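Local coordinates for protein pullulanase (Bacillus acidopullulyticus, PDB 2WAN) that hydrolyses alpha-1,6-glucosidic linkages in pullulan and probably also those at the branch points of starch polysaccharides, at residues M561-D564 with F565-I568; S606-Y609 with W610-Y614; M832-A835 with D836-K839; E846-T849 with N850-A853. All coordinates share one frame; numbering follows the deposited sequence. Where two conformers were deposited one is given.

Interaction 1. Residues M561-D564 with F565-I568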
loop_
_atom_site.group_PDB
_atom_site.type_symbol
_atom_site.label_atom_id
_atom_site.label_comp_id
_atom_site.label_asym_id
_atom_site.label_seq_id
_atom_site.Cartn_x
_atom_site.Cartn_y
_atom_site.Cartn_z
ATOM N N MET A 561 5.256 20.016 -5.646
ATOM C CA MET A 561 5.499 21.346 -6.230
ATOM C C MET A 561 6.308 21.320 -7.538
ATOM O O MET A 561 5.929 21.979 -8.518
ATOM C CB MET A 561 6.116 22.312 -5.199
ATOM C CG MET A 561 5.118 22.800 -4.151
ATOM S SD MET A 561 5.920 23.514 -2.698
ATOM C CE MET A 561 7.068 24.691 -3.436
ATOM N N VAL A 562 7.412 20.571 -7.543
ATOM C CA VAL A 562 8.253 20.380 -8.732
ATOM C C VAL A 562 7.867 19.112 -9.516
ATOM O O VAL A 562 8.434 18.825 -10.585
ATOM C CB VAL A 562 9.762 20.324 -8.384
ATOM C CG1 VAL A 562 10.267 21.710 -7.906
ATOM C CG2 VAL A 562 10.063 19.216 -7.358
ATOM N N SER A 563 6.903 18.374 -8.978
ATOM C CA SER A 563 6.414 17.148 -9.619
ATOM C C SER A 563 5.530 17.500 -10.809
ATOM O O SER A 563 4.874 18.534 -10.811
ATOM C CB SER A 563 5.644 16.288 -8.611
ATOM O OG SER A 563 4.423 16.873 -8.189
ATOM N N ASP A 564 5.527 16.652 -11.831
ATOM C CA ASP A 564 4.633 16.853 -12.976
ATOM C C ASP A 564 3.168 16.984 -12.549
ATOM O O ASP A 564 2.445 17.832 -13.073
ATOM C CB ASP A 564 4.821 15.734 -14.002
ATOM C CG ASP A 564 6.224 15.728 -14.583
ATOM O OD1 ASP A 564 6.695 16.818 -14.983
ATOM O OD2 ASP A 564 6.882 14.659 -14.585
ATOM N N PHE A 565 2.750 16.189 -11.561
ATOM C CA PHE A 565 1.385 16.291 -11.023
ATOM C C PHE A 565 1.033 17.724 -10.592
ATOM O O PHE A 565 -0.017 18.244 -10.984
ATOM C CB PHE A 565 1.188 15.343 -9.828
ATOM C CG PHE A 565 1.113 13.864 -10.201
ATOM C CD1 PHE A 565 0.503 13.448 -11.374
ATOM C CD2 PHE A 565 1.606 12.896 -9.326
ATOM C CE1 PHE A 565 0.424 12.095 -11.709
ATOM C CE2 PHE A 565 1.527 11.545 -9.641
ATOM C CZ PHE A 565 0.934 11.146 -10.835
ATOM N N ASP A 566 1.903 18.348 -9.795
ATOM C CA ASP A 566 1.623 19.672 -9.221
ATOM C C ASP A 566 1.748 20.773 -10.253
ATOM O O ASP A 566 1.115 21.823 -10.112
ATOM C CB ASP A 566 2.521 19.987 -8.012
ATOM C CG ASP A 566 1.866 19.617 -6.679
ATOM O OD1 ASP A 566 0.656 19.290 -6.676
ATOM O OD2 ASP A 566 2.573 19.632 -5.645
ATOM N N LYS A 567 2.545 20.528 -11.296
ATOM C CA LYS A 567 2.648 21.501 -12.395
ATOM C C LYS A 567 1.433 21.465 -13.343
ATOM O O LYS A 567 1.180 22.425 -14.071
ATOM C CB LYS A 567 3.984 21.349 -13.151
ATOM C CG LYS A 567 5.209 21.714 -12.293
ATOM C CD LYS A 567 6.540 21.663 -13.064
ATOM C CE LYS A 567 7.015 20.252 -13.423
ATOM N NZ LYS A 567 8.337 20.331 -14.138
ATOM N N ILE A 568 0.673 20.374 -13.331
ATOM C CA ILE A 568 -0.474 20.232 -14.229
ATOM C C ILE A 568 -1.794 20.548 -13.514
ATOM O O ILE A 568 -2.618 21.301 -14.041
ATOM C CB ILE A 568 -0.499 18.830 -14.913
ATOM C CG1 ILE A 568 0.807 18.620 -15.695
ATOM C CG2 ILE A 568 -1.742 18.669 -15.839
ATOM C CD1 ILE A 568 1.004 17.207 -16.223
HETATM O O HOH W 1 9.100 17.698 -14.582
#
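S563 and D566 meet where S563 is the N-cap of helix 564-568, in the segment that follows barrel strand 547-552 of the alpha-amylase-type catalytic domain. The cap is weak: D566 N reaches S563 OG at 3.3 Å and shares its hydrogen, also weakly, with S563 O. A chi1 of 68° sets OG between the backbone N and the carbonyl carbon, turned back over the first helical turn, and S563 OG is also hydrogen-bonded to Y574 OH. K567 N supplies the stronger bond to S563 O, at 3.1 Å. D566 points back at the loop, where M561 N meets the anti lone pair of OD2 at 2.7 Å and 160°. Y582 OH adds a weak bond to OD2 and Q571 N holds OD1, so both oxygens of this buried carboxylate are satisfied. On the other flank, D564 OD1 and K567 NZ form only a long salt bridge of 4.0 Å. A water joins them, donating to D564 OD1 at 2.6 Å and accepting from K567 NZ. Each is also hydrogen-bonded at or just after strand 388-391: OD1 to V392 N, NZ to T390 O. The lysine chain bends at chi3, placing K567 CE 3.5 Å from V562 O.

Interaction 2. Residues S606-Y609 with W610-Y614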
loop_
_atom_site.group_PDB
_atom_site.type_symbol
_atom_site.label_atom_id
_atom_site.label_comp_id
_atom_site.label_asym_id
_atom_site.label_seq_id
_atom_site.Cartn_x
_atom_site.Cartn_y
_atom_site.Cartn_z
ATOM N N SER A 606 -2.258 2.887 -14.863
ATOM C CA SER A 606 -0.846 2.476 -14.777
ATOM C C SER A 606 -0.685 0.963 -14.576
ATOM O O SER A 606 0.079 0.321 -15.293
ATOM C CB SER A 606 -0.117 3.230 -13.668
ATOM O OG SER A 606 1.274 2.940 -13.728
ATOM N N VAL A 607 -1.394 0.385 -13.608
ATOM C CA VAL A 607 -1.217 -1.056 -13.348
ATOM C C VAL A 607 -1.731 -1.868 -14.552
ATOM O O VAL A 607 -1.149 -2.886 -14.907
ATOM C CB VAL A 607 -1.824 -1.547 -11.999
ATOM C CG1 VAL A 607 -1.047 -0.967 -10.813
ATOM C CG2 VAL A 607 -3.319 -1.225 -11.893
ATOM N N ASN A 608 -2.791 -1.396 -15.199
ATOM C CA ASN A 608 -3.250 -2.060 -16.425
ATOM C C ASN A 608 -2.181 -2.036 -17.506
ATOM O O ASN A 608 -1.988 -3.032 -18.198
ATOM C CB ASN A 608 -4.533 -1.430 -16.958
ATOM C CG ASN A 608 -5.774 -2.020 -16.311
ATOM O OD1 ASN A 608 -6.272 -3.064 -16.736
ATOM N ND2 ASN A 608 -6.274 -1.356 -15.280
ATOM N N TYR A 609 -1.509 -0.891 -17.638
ATOM C CA TYR A 609 -0.470 -0.709 -18.657
ATOM C C TYR A 609 0.694 -1.671 -18.388
ATOM O O TYR A 609 1.184 -2.331 -19.323
ATOM C CB TYR A 609 0.039 0.745 -18.683
ATOM C CG TYR A 609 1.278 0.917 -19.536
ATOM C CD1 TYR A 609 1.208 0.824 -20.941
ATOM C CD2 TYR A 609 2.525 1.154 -18.953
ATOM C CE1 TYR A 609 2.354 0.991 -21.732
ATOM C CE2 TYR A 609 3.684 1.305 -19.738
ATOM C CZ TYR A 609 3.587 1.221 -21.127
ATOM O OH TYR A 609 4.721 1.355 -21.903
ATOM N N TRP A 610 1.153 -1.742 -17.136
ATOM C CA TRP A 610 2.262 -2.650 -16.822
ATOM C C TRP A 610 1.922 -4.123 -17.102
ATOM O O TRP A 610 2.742 -4.881 -17.644
ATOM C CB TRP A 610 2.760 -2.440 -15.383
ATOM C CG TRP A 610 3.625 -1.212 -15.300
ATOM C CD1 TRP A 610 3.235 0.037 -14.911
ATOM C CD2 TRP A 610 5.003 -1.104 -15.683
ATOM N NE1 TRP A 610 4.290 0.919 -14.994
ATOM C CE2 TRP A 610 5.390 0.245 -15.474
ATOM C CE3 TRP A 610 5.953 -2.019 -16.183
ATOM C CZ2 TRP A 610 6.694 0.709 -15.731
ATOM C CZ3 TRP A 610 7.267 -1.563 -16.438
ATOM C CH2 TRP A 610 7.618 -0.201 -16.209
ATOM N N VAL A 611 0.710 -4.541 -16.757
ATOM C CA VAL A 611 0.303 -5.912 -17.088
ATOM C C VAL A 611 0.189 -6.106 -18.607
ATOM O O VAL A 611 0.691 -7.083 -19.160
ATOM C CB VAL A 611 -1.031 -6.271 -16.399
ATOM C CG1 VAL A 611 -1.596 -7.588 -16.980
ATOM C CG2 VAL A 611 -0.803 -6.373 -14.860
ATOM N N ASN A 612 -0.490 -5.184 -19.285
ATOM C CA ASN A 612 -0.733 -5.360 -20.720
ATOM C C ASN A 612 0.540 -5.255 -21.568
ATOM O O ASN A 612 0.776 -6.099 -22.439
ATOM C CB ASN A 612 -1.795 -4.378 -21.208
ATOM C CG ASN A 612 -3.212 -4.734 -20.733
ATOM O OD1 ASN A 612 -3.586 -5.912 -20.589
ATOM N ND2 ASN A 612 -4.013 -3.696 -20.496
ATOM N N GLU A 613 1.376 -4.249 -21.296
ATOM C CA GLU A 613 2.558 -4.011 -22.128
ATOM C C GLU A 613 3.756 -4.890 -21.757
ATOM O O GLU A 613 4.504 -5.366 -22.652
ATOM C CB GLU A 613 2.958 -2.523 -22.067
ATOM C CG GLU A 613 4.096 -2.112 -22.969
ATOM C CD GLU A 613 3.761 -2.234 -24.467
ATOM O OE1 GLU A 613 2.563 -2.102 -24.833
ATOM O OE2 GLU A 613 4.698 -2.459 -25.259
ATOM N N TYR A 614 3.952 -5.101 -20.449
ATOM C CA TYR A 614 5.132 -5.833 -19.959
ATOM C C TYR A 614 4.859 -7.260 -19.478
ATOM O O TYR A 614 5.798 -7.982 -19.213
ATOM C CB TYR A 614 5.872 -5.040 -18.862
ATOM C CG TYR A 614 6.527 -3.749 -19.351
ATOM C CD1 TYR A 614 7.904 -3.701 -19.661
ATOM C CD2 TYR A 614 5.775 -2.578 -19.501
ATOM C CE1 TYR A 614 8.500 -2.512 -20.117
ATOM C CE2 TYR A 614 6.366 -1.388 -19.946
ATOM C CZ TYR A 614 7.725 -1.375 -20.249
ATOM O OH TYR A 614 8.301 -0.205 -20.655
HETATM O O HOH W 2 -6.673 -3.288 -19.671
HETATM O O HOH W 3 6.979 2.256 -20.690
#
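An aromatic cluster of Y609, W610 and Y614 forms a local, mostly buried contact along helix 597-614, which precedes strand 618-621 of the catalytic barrel. Regular i to i+4 bonds carry the backbone, for example E613 N to Y609 O at 2.8 Å. The Y609 ring turns one edge to the face of the W610 five-membered ring, with centroids 5.5 Å apart and planes at 72°. Its CG is anti to the backbone N (chi1 169°), which swings the ring forward along the helix until E613 CB lies over its face, 4.0 Å from the centroid in a CH-pi contact. W610 in turn sets CZ3 over the centre of the Y614 ring, 3.5 Å above it. At the far end a water accepts from both phenols, Y609 OH at 2.7 Å and Y614 OH at 2.8 Å. A leucine at Y609 would probably leave the W610 face without its aromatic edge and this water without one of its two donors. Cation-pi contact with R397 engages Y609 from outside, and E613 OE2 forms a salt bridge with K535. W610 and Y614 pack on helix 529-543, V607 and V611 on helix 629-642, and V607, W610 and V611 on F619 of strand 618-621.

Interaction 3. Residues M832-A835 with D836-K839. With SO4 (sulfate ion), chain L.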
loop_
_atom_site.group_PDB
_atom_site.type_symbol
_atom_site.label_atom_id
_atom_site.label_comp_id
_atom_site.label_asym_id
_atom_site.label_seq_id
_atom_site.Cartn_x
_atom_site.Cartn_y
_atom_site.Cartn_z
ATOM N N MET A 832 -3.516 -25.211 1.042
ATOM C CA MET A 832 -4.994 -25.155 1.014
ATOM C C MET A 832 -5.463 -23.742 0.657
ATOM O O MET A 832 -4.773 -22.750 0.955
ATOM C CB MET A 832 -5.577 -25.648 2.341
ATOM C CG MET A 832 -5.330 -27.107 2.532
ATOM S SD MET A 832 -6.068 -27.748 4.046
ATOM C CE MET A 832 -4.619 -27.917 5.106
ATOM N N THR A 833 -6.614 -23.643 -0.012
ATOM C CA THR A 833 -7.031 -22.354 -0.583
ATOM C C THR A 833 -8.215 -21.687 0.145
ATOM O O THR A 833 -8.504 -20.505 -0.090
ATOM C CB THR A 833 -7.381 -22.480 -2.089
ATOM O OG1 THR A 833 -8.488 -23.372 -2.246
ATOM C CG2 THR A 833 -6.171 -22.999 -2.924
ATOM N N THR A 834 -8.881 -22.423 1.026
ATOM C CA THR A 834 -9.985 -21.856 1.807
ATOM C C THR A 834 -9.841 -22.135 3.298
ATOM O O THR A 834 -9.181 -23.109 3.715
ATOM C CB THR A 834 -11.361 -22.392 1.345
ATOM O OG1 THR A 834 -11.505 -23.756 1.760
ATOM C CG2 THR A 834 -11.503 -22.307 -0.185
ATOM N N ALA A 835 -10.474 -21.274 4.089
ATOM C CA ALA A 835 -10.556 -21.455 5.536
ATOM C C ALA A 835 -11.235 -22.774 5.893
ATOM O O ALA A 835 -10.777 -23.465 6.794
ATOM C CB ALA A 835 -11.279 -20.294 6.176
ATOM N N ASP A 836 -12.331 -23.118 5.211
ATOM C CA ASP A 836 -13.003 -24.393 5.483
ATOM C C ASP A 836 -12.110 -25.620 5.264
ATOM O O ASP A 836 -12.134 -26.525 6.085
ATOM C CB ASP A 836 -14.301 -24.536 4.681
ATOM C CG ASP A 836 -15.359 -23.515 5.075
ATOM O OD1 ASP A 836 -15.261 -22.887 6.148
ATOM O OD2 ASP A 836 -16.309 -23.335 4.283
ATOM N N GLN A 837 -11.323 -25.649 4.179
ATOM C CA GLN A 837 -10.378 -26.743 3.969
ATOM C C GLN A 837 -9.428 -26.849 5.146
ATOM O O GLN A 837 -9.145 -27.951 5.596
ATOM C CB GLN A 837 -9.503 -26.534 2.728
ATOM C CG GLN A 837 -10.025 -27.085 1.446
ATOM C CD GLN A 837 -8.982 -26.952 0.352
ATOM O OE1 GLN A 837 -8.312 -25.923 0.241
ATOM N NE2 GLN A 837 -8.820 -27.999 -0.439
ATOM N N ILE A 838 -8.891 -25.711 5.600
ATOM C CA ILE A 838 -7.914 -25.736 6.709
ATOM C C ILE A 838 -8.574 -26.258 7.999
ATOM O O ILE A 838 -8.012 -27.104 8.709
ATOM C CB ILE A 838 -7.255 -24.350 6.922
ATOM C CG1 ILE A 838 -6.454 -23.942 5.665
ATOM C CG2 ILE A 838 -6.385 -24.347 8.187
ATOM C CD1 ILE A 838 -6.003 -22.455 5.624
ATOM N N LYS A 839 -9.781 -25.782 8.300
ATOM C CA LYS A 839 -10.485 -26.246 9.502
ATOM C C LYS A 839 -10.798 -27.746 9.400
ATOM O O LYS A 839 -10.770 -28.464 10.397
ATOM C CB LYS A 839 -11.760 -25.426 9.723
ATOM C CG LYS A 839 -11.489 -23.964 10.073
ATOM C CD LYS A 839 -12.747 -23.118 9.897
ATOM C CE LYS A 839 -12.423 -21.634 9.847
ATOM N NZ LYS A 839 -12.234 -21.031 11.191
HETATM S S SO4 L . -10.008 -31.515 0.079
HETATM O O1 SO4 L . -9.456 -31.915 -1.220
HETATM O O2 SO4 L . -10.873 -30.344 -0.111
HETATM O O3 SO4 L . -8.916 -31.207 0.994
HETATM O O4 SO4 L . -10.806 -32.594 0.656
#
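T834 O accepts from I838 N at 3.2 Å and A835 O from K839 N at 2.9 Å, the i to i+4 bonds that open helix 835-841. Q837 points back from this first turn, its chain extended beyond CG, and lays its amide along the incoming loop. OE1 takes T833 N at 2.9 Å, the donor almost in line with the side-chain C=O (176°). T834 crosses Q837 at about a right angle and is the N-cap: its OG1, set between the backbone N and the carbonyl carbon by a chi1 of 72°, accepts Q837 N at 3.1 Å. Backbone and amide of Q837 are thus both tied to the loop, although T834 N is buried here without a partner in the model. Q837 NE2 donates to O2 of a sulfate ion, probably from the crystallisation liquor, at 3.1 Å and a straight 170°; it also bonds N861 OD1, while N861 N and N841 ND2 hold the sulfate. Replacing Q837 by alanine is likely to leave T833 N without its acceptor and N861 OD1 without this donor. Beside OE1, M832 CB packs on I838 CG1 at 3.8 Å, and M832 SD lies 3.5 Å from Q837 O.

Interaction 4. Residues E846-T849 with N850-A853. With SO4 (sulfate ion), chain M.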
loop_
_atom_site.group_PDB
_atom_site.type_symbol
_atom_site.label_atom_id
_atom_site.label_comp_id
_atom_site.label_asym_id
_atom_site.label_seq_id
_atom_site.Cartn_x
_atom_site.Cartn_y
_atom_site.Cartn_z
ATOM N N GLU A 846 -0.868 -32.667 20.369
ATOM C CA GLU A 846 -0.241 -32.396 21.669
ATOM C C GLU A 846 1.261 -32.615 21.560
ATOM O O GLU A 846 1.713 -33.634 21.027
ATOM C CB GLU A 846 -0.844 -33.293 22.769
ATOM C CG GLU A 846 -0.226 -33.092 24.158
ATOM C CD GLU A 846 -0.764 -31.884 24.902
ATOM O OE1 GLU A 846 -1.828 -31.351 24.508
ATOM O OE2 GLU A 846 -0.118 -31.475 25.896
ATOM N N SER A 847 2.034 -31.634 22.019
ATOM C CA SER A 847 3.499 -31.731 21.942
ATOM C C SER A 847 4.135 -31.039 23.160
ATOM O O SER A 847 3.444 -30.331 23.899
ATOM C CB SER A 847 3.998 -31.122 20.617
ATOM O OG SER A 847 3.765 -29.721 20.581
ATOM N N PRO A 848 5.447 -31.243 23.372
ATOM C CA PRO A 848 6.099 -30.652 24.549
ATOM C C PRO A 848 6.083 -29.126 24.576
ATOM O O PRO A 848 5.825 -28.458 23.554
ATOM C CB PRO A 848 7.538 -31.173 24.451
ATOM C CG PRO A 848 7.408 -32.464 23.721
ATOM C CD PRO A 848 6.345 -32.183 22.677
ATOM N N THR A 849 6.335 -28.576 25.762
ATOM C CA THR A 849 6.424 -27.138 25.945
ATOM C C THR A 849 7.299 -26.460 24.896
ATOM O O THR A 849 8.406 -26.917 24.590
ATOM C CB THR A 849 6.989 -26.819 27.339
ATOM O OG1 THR A 849 6.159 -27.464 28.306
ATOM C CG2 THR A 849 6.974 -25.306 27.591
ATOM N N ASN A 850 6.775 -25.361 24.358
ATOM C CA ASN A 850 7.487 -24.546 23.386
ATOM C C ASN A 850 7.812 -25.309 22.102
ATOM O O ASN A 850 8.889 -25.171 21.541
ATOM C CB ASN A 850 8.749 -23.887 23.962
ATOM C CG ASN A 850 9.174 -22.692 23.150
ATOM O OD1 ASN A 850 8.324 -21.938 22.670
ATOM N ND2 ASN A 850 10.477 -22.530 22.940
ATOM N N THR A 851 6.876 -26.142 21.662
ATOM C CA THR A 851 6.990 -26.764 20.335
ATOM C C THR A 851 5.617 -26.658 19.699
ATOM O O THR A 851 4.624 -26.466 20.401
ATOM C CB THR A 851 7.417 -28.268 20.392
ATOM O OG1 THR A 851 6.393 -29.033 21.048
ATOM C CG2 THR A 851 8.776 -28.461 21.112
ATOM N N VAL A 852 5.580 -26.724 18.361
ATOM C CA VAL A 852 4.334 -26.682 17.599
ATOM C C VAL A 852 4.341 -27.884 16.661
ATOM O O VAL A 852 5.282 -28.066 15.872
ATOM C CB VAL A 852 4.202 -25.365 16.780
ATOM C CG1 VAL A 852 2.995 -25.417 15.836
ATOM C CG2 VAL A 852 4.047 -24.170 17.709
ATOM N N ALA A 853 3.290 -28.700 16.751
ATOM C CA ALA A 853 3.143 -29.889 15.897
ATOM C C ALA A 853 1.755 -29.940 15.314
ATOM O O ALA A 853 0.783 -29.715 16.025
ATOM C CB ALA A 853 3.404 -31.163 16.693
HETATM S S SO4 M . 3.453 -23.986 25.170
HETATM O O1 SO4 M . 4.065 -25.043 24.364
HETATM O O2 SO4 M . 4.426 -22.923 25.413
HETATM O O3 SO4 M . 2.292 -23.437 24.471
HETATM O O4 SO4 M . 3.011 -24.560 26.440
HETATM O O HOH W 4 1.582 -28.677 19.137
#
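The side chains of S847 and T851 meet across a tight bend, with S847 OG 2.8 Å from T851 OG1. Both oxygens sit between their own backbone N and carbonyl carbon, at chi1 values of 67° and 64°, which brings T851 OG1 back to P848 O and S847 OG. T851 OG1 gives its proton to P848 O at 2.6 Å, approaching tilted 26° from the carbonyl plane. T851 crosses the P848 ring obliquely, OG1 coming within 3.5 Å of P848 CD. The same P848 O receives a weak bond from T851 N, the closing bond of a type II beta turn running from P848 to T851, with N850 in the left-handed region. This turn lies in the connection of an antiparallel hairpin, strands 842-844 and 852-856 of the C-terminal all-beta domain, where A853 pairs with L845. A water bridges S847 OG to A853 N, accepting from the latter at 2.9 Å, while S847 CB rests on A853 CB at 4.0 Å. Within the turn, N850 N donates at 2.7 Å to O1 of a sulfate ion, probably from the crystallisation liquor. N850 O accepts from N875 ND2, and the N850 side chain leads away to pack on F699, P874 and V707, whereas T851 lies against M871 and N873 of strand 868-873 and Q879 of strand 879-882.

The four contacts follow one another in series from the N terminus, none nesting or crossing, and each is local to one continuous stretch. Interaction 1 starts the short helix after barrel strand 547-552 and ties it to strand 388-391. Interaction 2 lies within the next helix, 597-614, whose side chains pack on helices 529-543 and 629-642 and on strand 618-621; its nearest atoms are about 8 Å from interaction 1. After the barrel is complete, interaction 3 starts helix 835-841, which leads into the C-terminal all-beta domain. Interaction 4 turns the chain between strands 842-844 and 852-856, its centre 23 Å from that of interaction 3. Interactions 1 and 4 lie on opposite sides of the chain's centre.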